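Local coordinates for NAD-dependent aldehyde dehydrogenase (Burkholderia multivorans, PDB 5UJU), which probably oxidises aldehydes to the corresponding carboxylic acids, with NAD+ as the electron acceptor, at residues G54-F58 against F135-S140. Sequence-based numbering, arbitrary orientation.
Sequences GEAAF and FEIAYS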
loop_
_atom_site.group_PDB
_atom_site.type_symbol
_atom_site.label_atom_id
_atom_site.label_comp_id
_atom_site.label_asym_id
_atom_site.label_seq_id
_atom_site.Cartn_x
_atom_site.Cartn_y
_atom_site.Cartn_z
ATOM N N GLY A 54 -8.804 -25.474 -29.904
ATOM C CA GLY A 54 -9.275 -24.929 -28.648
ATOM C C GLY A 54 -10.594 -25.540 -28.236
ATOM O O GLY A 54 -10.779 -25.923 -27.077
ATOM N N GLU A 55 -11.533 -25.643 -29.189
ATOM C CA GLU A 55 -12.839 -26.206 -28.863
ATOM C C GLU A 55 -12.714 -27.673 -28.460
ATOM O O GLU A 55 -13.400 -28.127 -27.538
ATOM C CB GLU A 55 -13.817 -26.049 -30.032
ATOM C CG GLU A 55 -15.253 -26.490 -29.663
ATOM C CD GLU A 55 -16.280 -26.336 -30.803
ATOM O OE1 GLU A 55 -15.893 -25.938 -31.921
ATOM O OE2 GLU A 55 -17.479 -26.612 -30.568
ATOM N N ALA A 56 -11.839 -28.432 -29.129
ATOM C CA ALA A 56 -11.647 -29.823 -28.724
ATOM C C ALA A 56 -11.092 -29.916 -27.306
ATOM O O ALA A 56 -11.525 -30.765 -26.519
ATOM C CB ALA A 56 -10.719 -30.543 -29.706
ATOM N N ALA A 57 -10.140 -29.039 -26.958
ATOM C CA ALA A 57 -9.609 -29.023 -25.594
ATOM C C ALA A 57 -10.697 -28.694 -24.582
ATOM O O ALA A 57 -10.745 -29.278 -23.491
ATOM C CB ALA A 57 -8.462 -28.017 -25.479
ATOM N N PHE A 58 -11.575 -27.747 -24.915
ATOM C CA PHE A 58 -12.672 -27.431 -24.010
ATOM C C PHE A 58 -13.584 -28.640 -23.810
ATOM O O PHE A 58 -13.928 -28.986 -22.676
ATOM C CB PHE A 58 -13.463 -26.230 -24.548
ATOM C CG PHE A 58 -14.801 -26.066 -23.917
ATOM C CD1 PHE A 58 -14.907 -25.624 -22.605
ATOM C CD2 PHE A 58 -15.957 -26.318 -24.630
ATOM C CE1 PHE A 58 -16.144 -25.455 -22.019
ATOM C CE2 PHE A 58 -17.198 -26.141 -24.046
ATOM C CZ PHE A 58 -17.288 -25.713 -22.744
ATOM N N PHE A 135 -7.887 -20.003 -27.132
ATOM C CA PHE A 135 -9.135 -20.558 -27.646
ATOM C C PHE A 135 -9.770 -21.504 -26.635
ATOM O O PHE A 135 -10.980 -21.449 -26.406
ATOM C CB PHE A 135 -8.900 -21.255 -28.980
ATOM C CG PHE A 135 -8.847 -20.310 -30.146
ATOM C CD1 PHE A 135 -10.016 -19.768 -30.666
ATOM C CD2 PHE A 135 -7.636 -19.969 -30.727
ATOM C CE1 PHE A 135 -9.977 -18.892 -31.736
ATOM C CE2 PHE A 135 -7.588 -19.105 -31.801
ATOM C CZ PHE A 135 -8.760 -18.562 -32.303
ATOM N N GLU A 136 -8.969 -22.393 -26.028
ATOM C CA GLU A 136 -9.497 -23.267 -24.983
ATOM C C GLU A 136 -10.075 -22.460 -23.828
ATOM O O GLU A 136 -11.155 -22.773 -23.311
ATOM C CB GLU A 136 -8.394 -24.196 -24.472
ATOM C CG GLU A 136 -8.788 -24.987 -23.245
ATOM C CD GLU A 136 -7.622 -25.783 -22.647
ATOM O OE1 GLU A 136 -6.486 -25.617 -23.113
ATOM O OE2 GLU A 136 -7.862 -26.577 -21.726
ATOM N N ILE A 137 -9.361 -21.417 -23.406
ATOM C CA ILE A 137 -9.838 -20.545 -22.338
ATOM C C ILE A 137 -11.091 -19.772 -22.777
ATOM O O ILE A 137 -12.036 -19.596 -21.997
ATOM C CB ILE A 137 -8.697 -19.612 -21.897
ATOM C CG1 ILE A 137 -7.584 -20.433 -21.219
ATOM C CG2 ILE A 137 -9.198 -18.518 -20.957
ATOM C CD1 ILE A 137 -6.313 -19.646 -20.931
ATOM N N ALA A 138 -11.138 -19.330 -24.032
ATOM C CA ALA A 138 -12.318 -18.592 -24.492
ATOM C C ALA A 138 -13.586 -19.427 -24.346
ATOM O O ALA A 138 -14.605 -18.946 -23.831
ATOM C CB ALA A 138 -12.134 -18.151 -25.941
ATOM N N TYR A 139 -13.545 -20.684 -24.793
ATOM C CA TYR A 139 -14.720 -21.544 -24.662
ATOM C C TYR A 139 -15.091 -21.785 -23.202
ATOM O O TYR A 139 -16.279 -21.835 -22.858
ATOM C CB TYR A 139 -14.490 -22.869 -25.394
ATOM C CG TYR A 139 -14.656 -22.726 -26.891
ATOM C CD1 TYR A 139 -15.908 -22.471 -27.436
ATOM C CD2 TYR A 139 -13.574 -22.853 -27.757
ATOM C CE1 TYR A 139 -16.083 -22.331 -28.802
ATOM C CE2 TYR A 139 -13.739 -22.721 -29.132
ATOM C CZ TYR A 139 -15.000 -22.456 -29.646
ATOM O OH TYR A 139 -15.189 -22.318 -31.005
ATOM N N SER A 140 -14.100 -21.923 -22.322
ATOM C CA SER A 140 -14.426 -22.142 -20.917
ATOM C C SER A 140 -15.077 -20.914 -20.293
ATOM O O SER A 140 -15.922 -21.050 -19.401
ATOM C CB SER A 140 -13.172 -22.527 -20.130
ATOM O OG SER A 140 -12.304 -21.421 -19.935
#
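Glu136 OE2 is gripped twice, by a salt bridge from Arg252 NH1 and a hydrogen bond with His61 NE2, and the methyl group of Ala57 packs beside the carboxylate so held, its CB 3.7 Å from Glu136 CD. With CG anti to the backbone N (chi1 171°) and the chain extended beyond it, Glu136 runs past Ala57 to these partners; Arg252 would be expected to favour the ionised carboxylate. Close approach of the backbones is centred on Gly54, whose CA lies 4.0 Å from Glu136 CA and 3.7 Å from Phe135 CB. The short helical segments 54-58 and 135-140 cross at -54° with axes 7.5 Å apart, and this crossing joins helix 50-60 to helix 134-145 within an aldehyde dehydrogenase-family chain; Ile249 of helix 245-260 also touches Glu136. Tyr139 packs against both Glu55 and Phe58. Glu55 CB reaches Tyr139 CE2 at 3.4 Å, while Glu55 CG sits over one ring face, 4.2 Å from the centroid, in a CH-pi contact. The Glu55 carboxylate, its plane 23° from that of the ring, is stacked toward the hydroxyl end, and Tyr139 OH is hydrogen-bonded with Asn51 ND2, on the same helix 50-60 that it packs on. A second CH-pi contact places Tyr139 CB over a face of Phe58, 3.5 Å from Phe58 CG, the two side chains crossing at about a right angle.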